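Local coordinates for protein GDSL-like Lipase (Parabacteroides distasonis, PDB 3P94) that probably hydrolyses esters, perhaps lysophospholipids, as a serine hydrolase of the GDSL-like (SGNH) family with a flavodoxin-like fold, at residues G92-L96 with E97-G101; E108-A112 with N113-V117; G171-A174 with N175-K178. All coordinates share one frame; numbering follows the deposited sequence.

Overall arrangement
The three contacts follow one another along the chain of a flavodoxin-like fold, in which helices flank a five-stranded parallel sheet. Interactions 1 and 2 lie at the two ends of helix 96-112: residues 92-101 start it, and residues 108-117 close it and lead into strand 116-120. Their centres are about 22 Å apart. Interaction 3, residues 171-178, turns the loop between helices 161-165 and 185-202; its centre lies about 26 Å from that of interaction 1 and 33 Å from that of interaction 2, across the chain's centre from the latter. Through Ser-177 it touches the probable catalytic triad, whereas the other two belong to the helix linking strands 75-81 and 116-120.

Interaction 1. Residues G92-L96 with E97-G101; sequences GVIAL and ENVFG
Ala-95 and Asn-98 meet through the main chain as helix 96-112 begins. The carbonyl oxygen of Ala-95 accepts two bonds: from Asn-98 N at 2.9 Å, which comes from well above the carbonyl plane, and from Val-99 N at 3.2 Å, which lies in that plane. One residue on, Phe-100 N reaches Leu-96 O at 3.1 Å in a straighter bond (165°), and the regular helical pattern is under way. Ala-95 holds the N-cap position, but its methyl group has no acceptor for the N-H groups of the first turn. Separately, a water accepts from Ala-95 N, at 2.9 Å, and from Asn-98 ND2, at 2.6 Å, bridging the N-cap residue to the first turn.

The helix started here is the connection of a beta-alpha-beta crossover, joining parallel neighbours 75-81 and 116-120 of the flavodoxin-like sheet.

Apolar contact comes from Ile-94, a beta-branched residue suited to its extended backbone. With CG1 anti to the backbone N (chi1 -174°), it brings CG2 to 3.8 Å from Val-99 CG2, while CG1 rests 3.9 Å from Asn-98 CB. Val-99, buried, also packs on Leu-143 of helix 137-153, and Leu-96 reaches Trp-146 of that same helix.

As for charge, Glu-97 stands in the first turn, where an acidic group would probably be favoured by the helix dipole.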
loop_
_atom_site.group_PDB
_atom_site.type_symbol
_atom_site.label_atom_id
_atom_site.label_comp_id
_atom_site.label_asym_id
_atom_site.label_seq_id
_atom_site.Cartn_x
_atom_site.Cartn_y
_atom_site.Cartn_z
ATOM N N GLY A 92 -14.050 5.780 -9.038
ATOM C CA GLY A 92 -15.074 6.810 -8.929
ATOM C C GLY A 92 -14.858 7.697 -7.721
ATOM O O GLY A 92 -13.896 7.503 -6.980
ATOM N N VAL A 93 -15.761 8.676 -7.528
ATOM C CA VAL A 93 -15.705 9.631 -6.423
ATOM C C VAL A 93 -15.856 8.884 -5.081
ATOM O O VAL A 93 -16.708 7.992 -4.945
ATOM C CB VAL A 93 -16.759 10.767 -6.595
ATOM C CG1 VAL A 93 -18.196 10.242 -6.581
ATOM C CG2 VAL A 93 -16.556 11.885 -5.572
ATOM N N ILE A 94 -15.018 9.237 -4.116
ATOM C CA ILE A 94 -15.046 8.662 -2.772
ATOM C C ILE A 94 -14.541 9.721 -1.778
ATOM O O ILE A 94 -13.513 10.352 -2.027
ATOM C CB ILE A 94 -14.285 7.300 -2.654
ATOM C CG1 ILE A 94 -14.472 6.670 -1.240
ATOM C CG2 ILE A 94 -12.802 7.382 -3.106
ATOM C CD1 ILE A 94 -14.029 5.187 -1.072
ATOM N N ALA A 95 -15.285 9.937 -0.679
ATOM C CA ALA A 95 -14.890 10.878 0.371
ATOM C C ALA A 95 -13.664 10.329 1.093
ATOM O O ALA A 95 -13.551 9.110 1.284
ATOM C CB ALA A 95 -16.035 11.108 1.350
ATOM N N LEU A 96 -12.723 11.214 1.451
ATOM C CA LEU A 96 -11.462 10.817 2.080
ATOM C C LEU A 96 -11.683 10.008 3.367
ATOM O O LEU A 96 -10.903 9.085 3.633
ATOM C CB LEU A 96 -10.572 12.041 2.341
ATOM C CG LEU A 96 -9.066 11.787 2.436
ATOM C CD1 LEU A 96 -8.495 11.289 1.117
ATOM C CD2 LEU A 96 -8.338 13.036 2.863
ATOM N N GLU A 97 -12.755 10.324 4.130
ATOM C CA GLU A 97 -13.119 9.610 5.360
ATOM C C GLU A 97 -13.477 8.141 5.069
ATOM O O GLU A 97 -13.219 7.272 5.901
ATOM C CB GLU A 97 -14.300 10.309 6.071
ATOM C CG GLU A 97 -13.925 11.621 6.752
ATOM C CD GLU A 97 -14.008 12.906 5.945
ATOM O OE1 GLU A 97 -13.954 12.850 4.694
ATOM O OE2 GLU A 97 -14.100 13.984 6.578
ATOM N N ASN A 98 -14.065 7.865 3.892
ATOM C CA ASN A 98 -14.473 6.528 3.478
ATOM C C ASN A 98 -13.275 5.719 2.974
ATOM O O ASN A 98 -13.278 4.490 3.087
ATOM C CB ASN A 98 -15.601 6.609 2.445
ATOM C CG ASN A 98 -16.896 7.132 3.030
ATOM O OD1 ASN A 98 -17.212 6.932 4.203
ATOM N ND2 ASN A 98 -17.682 7.802 2.220
ATOM N N VAL A 99 -12.232 6.414 2.469
ATOM C CA VAL A 99 -10.951 5.818 2.064
ATOM C C VAL A 99 -10.296 5.299 3.350
ATOM O O VAL A 99 -9.897 4.131 3.423
ATOM C CB VAL A 99 -10.053 6.844 1.322
ATOM C CG1 VAL A 99 -8.683 6.249 0.981
ATOM C CG2 VAL A 99 -10.749 7.389 0.070
ATOM N N PHE A 100 -10.265 6.164 4.390
ATOM C CA PHE A 100 -9.745 5.827 5.710
ATOM C C PHE A 100 -10.533 4.645 6.310
ATOM O O PHE A 100 -9.923 3.751 6.885
ATOM C CB PHE A 100 -9.795 7.051 6.642
ATOM C CG PHE A 100 -9.399 6.755 8.072
ATOM C CD1 PHE A 100 -8.110 6.350 8.383
ATOM C CD2 PHE A 100 -10.324 6.869 9.107
ATOM C CE1 PHE A 100 -7.754 6.056 9.705
ATOM C CE2 PHE A 100 -9.962 6.586 10.433
ATOM C CZ PHE A 100 -8.679 6.188 10.719
ATOM N N GLY A 101 -11.862 4.664 6.150
ATOM C CA GLY A 101 -12.760 3.622 6.645
ATOM C C GLY A 101 -12.441 2.249 6.088
ATOM O O GLY A 101 -12.491 1.257 6.821
HETATM O O HOH W 1 -17.706 8.295 -0.345
#

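Interaction 2. Residues E108-A112 with N113-V117; sequences ELAKA and NHIKV
Asn-113 turns its side-chain amide back on the last turn of helix 96-112: ND2 donates to Leu-109 O at 2.8 Å in a nearly straight bond (178°), with the acceptor in the amide plane. CG sits beside the backbone N (chi1 -74°), which directs the amide toward that carbonyl; Asn-113 N adds a weak bond to the same oxygen. With a leucine in its place, Leu-109 O would probably lose its strong, straight bond and be left, from this residue, with the weak backbone one.

Among backbone bonds, Ile-115 N reaches Ala-110 O at 2.8 Å and His-114 N reaches Lys-111 O at 3.1 Å. The pair defines a Schellman motif, with His-114 as the C-prime residue at positive phi (60°), a place more often taken by glycine. Asn-113 N also binds Ala-110 O, at 3.1 Å, from the opposite face of the carbonyl plane to Ile-115 N.

Ala-110 and Ile-115 make the motif's apolar contact, CB to CB at 4.0 Å; beyond it, Ala-110 CB meets Val-117 CG2 tightly, at 3.4 Å. A methyl group suits this spot, where the chain turns back into strand 116-120. Ile-115 also packs on Val-78 and Val-117 on Ile-80, both of strand 75-81.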
loop_
_atom_site.group_PDB
_atom_site.type_symbol
_atom_site.label_atom_id
_atom_site.label_comp_id
_atom_site.label_asym_id
_atom_site.label_seq_id
_atom_site.Cartn_x
_atom_site.Cartn_y
_atom_site.Cartn_z
ATOM N N GLU A 108 -9.025 -4.193 10.940
ATOM C CA GLU A 108 -9.886 -4.981 11.825
ATOM C C GLU A 108 -9.996 -6.438 11.352
ATOM O O GLU A 108 -10.008 -7.341 12.193
ATOM C CB GLU A 108 -11.266 -4.332 11.961
ATOM C CG GLU A 108 -11.224 -3.045 12.781
ATOM C CD GLU A 108 -12.551 -2.400 13.136
ATOM O OE1 GLU A 108 -13.600 -2.814 12.592
ATOM O OE2 GLU A 108 -12.539 -1.477 13.980
ATOM N N LEU A 109 -10.037 -6.677 10.027
ATOM C CA LEU A 109 -10.072 -8.040 9.476
ATOM C C LEU A 109 -8.759 -8.764 9.761
ATOM O O LEU A 109 -8.778 -9.945 10.112
ATOM C CB LEU A 109 -10.355 -8.038 7.953
ATOM C CG LEU A 109 -11.791 -7.764 7.523
ATOM C CD1 LEU A 109 -11.868 -7.630 6.015
ATOM C CD2 LEU A 109 -12.762 -8.861 8.006
ATOM N N ALA A 110 -7.620 -8.050 9.627
ATOM C CA ALA A 110 -6.303 -8.609 9.909
ATOM C C ALA A 110 -6.177 -8.967 11.392
ATOM O O ALA A 110 -5.718 -10.070 11.699
ATOM C CB ALA A 110 -5.213 -7.620 9.513
ATOM N N LYS A 111 -6.604 -8.065 12.308
ATOM C CA LYS A 111 -6.504 -8.330 13.740
ATOM C C LYS A 111 -7.381 -9.542 14.150
ATOM O O LYS A 111 -6.944 -10.372 14.958
ATOM C CB LYS A 111 -6.861 -7.081 14.558
ATOM C CG LYS A 111 -6.603 -7.248 16.058
ATOM C CD LYS A 111 -7.076 -6.033 16.855
ATOM C CE LYS A 111 -7.246 -6.328 18.328
ATOM N NZ LYS A 111 -5.961 -6.698 18.983
ATOM N N ALA A 112 -8.594 -9.661 13.581
ATOM C CA ALA A 112 -9.510 -10.774 13.863
ATOM C C ALA A 112 -8.921 -12.128 13.405
ATOM O O ALA A 112 -9.296 -13.173 13.928
ATOM C CB ALA A 112 -10.840 -10.525 13.172
ATOM N N ASN A 113 -7.983 -12.082 12.452
ATOM C CA ASN A 113 -7.314 -13.255 11.900
ATOM C C ASN A 113 -5.858 -13.382 12.395
ATOM O O ASN A 113 -5.086 -14.186 11.858
ATOM C CB ASN A 113 -7.392 -13.218 10.378
ATOM C CG ASN A 113 -8.774 -13.562 9.917
ATOM O OD1 ASN A 113 -9.118 -14.738 9.776
ATOM N ND2 ASN A 113 -9.615 -12.553 9.764
ATOM N N HIS A 114 -5.523 -12.629 13.463
ATOM C CA HIS A 114 -4.250 -12.613 14.196
ATOM C C HIS A 114 -3.064 -12.220 13.299
ATOM O O HIS A 114 -1.959 -12.754 13.443
ATOM C CB HIS A 114 -3.987 -13.959 14.914
ATOM C CG HIS A 114 -5.227 -14.636 15.423
ATOM N ND1 HIS A 114 -5.713 -15.783 14.814
ATOM C CD2 HIS A 114 -6.078 -14.273 16.410
ATOM C CE1 HIS A 114 -6.819 -16.103 15.472
ATOM N NE2 HIS A 114 -7.082 -15.224 16.440
ATOM N N ILE A 115 -3.295 -11.261 12.397
ATOM C CA ILE A 115 -2.266 -10.725 11.502
ATOM C C ILE A 115 -1.906 -9.322 11.993
ATOM O O ILE A 115 -2.806 -8.508 12.200
ATOM C CB ILE A 115 -2.745 -10.730 10.014
ATOM C CG1 ILE A 115 -3.137 -12.152 9.544
ATOM C CG2 ILE A 115 -1.687 -10.134 9.095
ATOM C CD1 ILE A 115 -4.109 -12.218 8.329
ATOM N N LYS A 116 -0.598 -9.043 12.179
ATOM C CA LYS A 116 -0.118 -7.721 12.602
ATOM C C LYS A 116 -0.197 -6.750 11.423
ATOM O O LYS A 116 0.249 -7.092 10.327
ATOM C CB LYS A 116 1.327 -7.794 13.136
ATOM C CG LYS A 116 1.453 -8.517 14.465
ATOM C CD LYS A 116 2.867 -8.415 15.006
ATOM C CE LYS A 116 3.015 -9.177 16.297
ATOM N NZ LYS A 116 4.312 -9.893 16.346
ATOM N N VAL A 117 -0.764 -5.556 11.633
ATOM C CA VAL A 117 -0.866 -4.570 10.549
ATOM C C VAL A 117 0.265 -3.549 10.641
ATOM O O VAL A 117 0.450 -2.895 11.672
ATOM C CB VAL A 117 -2.239 -3.854 10.503
ATOM C CG1 VAL A 117 -2.266 -2.773 9.419
ATOM C CG2 VAL A 117 -3.363 -4.856 10.277
#

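Interaction 3. Residues G171-A174 with N175-K178; sequences GLPA and NLSK
Pro-173 offers its ring to two side chains that follow it round the turn. The amide of Asn-175 crosses it at a slant, OD1 lying 3.4 Å from Pro-173 CB and 3.5 Å from Pro-173 CG. A first torsion of 64°, which sets CG between the backbone N and the carbonyl carbon, brings the amide back beside the CB-CG edge of the ring; ND2 is then hydrogen-bonded to Glu-186 OE2, at the start of helix 185-202. An asparagine suits this place because one end of its short amide can lie against the proline while the other holds a carboxylate.

Leu-176 meets the same ring with its branch, CG to Pro-173 CG at 4.0 Å and CD1 near Pro-173 CD. It is buried, and packs further on Met-165 and Ile-190, so the proline is one wall of an apolar cluster between helices 161-165 and 185-202.

What brings these groups together is a beta turn of type I character over residues 173-176, closed by Leu-176 N to Pro-173 O at 2.9 Å. Ala-174 and Asn-175 occupy its central positions. Ser-177 N adds weak bonds to the carbonyls of Pro-173 and Ala-174, and the CA-H of Ala-174 points to Ser-177 O.

Leu-172 packs against Ser-177 at the mouth of the turn: Leu-172 CB and CD1 each come within 3.8 Å of Ser-177 CB. With OG anti to the backbone N (chi1 -175°), Ser-177 is hydrogen-bonded to His-182 O. His-182 and Asp-179 fit the Asp-x-x-His motif of SGNH hydrolases and, with Ser-31, probably form the catalytic triad; Ser-177 thus ties this turn to the backbone of the probable catalytic histidine.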
loop_
_atom_site.group_PDB
_atom_site.type_symbol
_atom_site.label_atom_id
_atom_site.label_comp_id
_atom_site.label_asym_id
_atom_site.label_seq_id
_atom_site.Cartn_x
_atom_site.Cartn_y
_atom_site.Cartn_z
ATOM N N GLY A 171 5.320 16.933 -2.900
ATOM C CA GLY A 171 5.291 16.013 -4.025
ATOM C C GLY A 171 6.556 15.188 -4.008
ATOM O O GLY A 171 7.342 15.276 -3.052
ATOM N N LEU A 172 6.764 14.376 -5.050
ATOM C CA LEU A 172 7.987 13.582 -5.183
ATOM C C LEU A 172 8.969 14.292 -6.123
ATOM O O LEU A 172 8.567 14.704 -7.203
ATOM C CB LEU A 172 7.698 12.160 -5.706
ATOM C CG LEU A 172 7.209 11.135 -4.701
ATOM C CD1 LEU A 172 6.691 9.909 -5.399
ATOM C CD2 LEU A 172 8.312 10.734 -3.731
ATOM N N PRO A 173 10.254 14.439 -5.760
ATOM C CA PRO A 173 11.195 15.076 -6.701
ATOM C C PRO A 173 11.528 14.136 -7.865
ATOM O O PRO A 173 11.351 12.921 -7.737
ATOM C CB PRO A 173 12.416 15.393 -5.834
ATOM C CG PRO A 173 12.341 14.443 -4.688
ATOM C CD PRO A 173 10.919 14.018 -4.506
ATOM N N ALA A 174 11.990 14.700 -8.993
ATOM C CA ALA A 174 12.315 13.988 -10.238
ATOM C C ALA A 174 13.266 12.797 -10.050
ATOM O O ALA A 174 13.084 11.787 -10.723
ATOM C CB ALA A 174 12.911 14.948 -11.247
ATOM N N ASN A 175 14.249 12.887 -9.127
ATOM C CA ASN A 175 15.193 11.786 -8.884
ATOM C C ASN A 175 14.516 10.596 -8.201
ATOM O O ASN A 175 14.980 9.466 -8.366
ATOM C CB ASN A 175 16.396 12.251 -8.059
ATOM C CG ASN A 175 16.065 12.711 -6.663
ATOM O OD1 ASN A 175 15.282 13.633 -6.464
ATOM N ND2 ASN A 175 16.709 12.119 -5.666
ATOM N N LEU A 176 13.404 10.832 -7.481
ATOM C CA LEU A 176 12.687 9.755 -6.793
ATOM C C LEU A 176 11.494 9.233 -7.578
ATOM O O LEU A 176 10.957 8.191 -7.206
ATOM C CB LEU A 176 12.215 10.211 -5.394
ATOM C CG LEU A 176 13.317 10.601 -4.378
ATOM C CD1 LEU A 176 12.739 10.683 -2.966
ATOM C CD2 LEU A 176 14.479 9.601 -4.390
ATOM N N SER A 177 11.083 9.923 -8.660
ATOM C CA SER A 177 9.895 9.531 -9.423
ATOM C C SER A 177 9.880 10.128 -10.820
ATOM O O SER A 177 10.189 11.306 -10.982
ATOM C CB SER A 177 8.642 9.982 -8.675
ATOM O OG SER A 177 7.437 9.544 -9.281
ATOM N N LYS A 178 9.483 9.328 -11.828
ATOM C CA LYS A 178 9.388 9.820 -13.209
ATOM C C LYS A 178 8.078 10.592 -13.447
ATOM O O LYS A 178 8.095 11.579 -14.186
ATOM C CB LYS A 178 9.523 8.685 -14.226
ATOM C CG LYS A 178 10.974 8.304 -14.524
ATOM C CD LYS A 178 11.159 7.804 -15.957
ATOM C CE LYS A 178 11.333 8.931 -16.955
ATOM N NZ LYS A 178 10.437 8.759 -18.125
#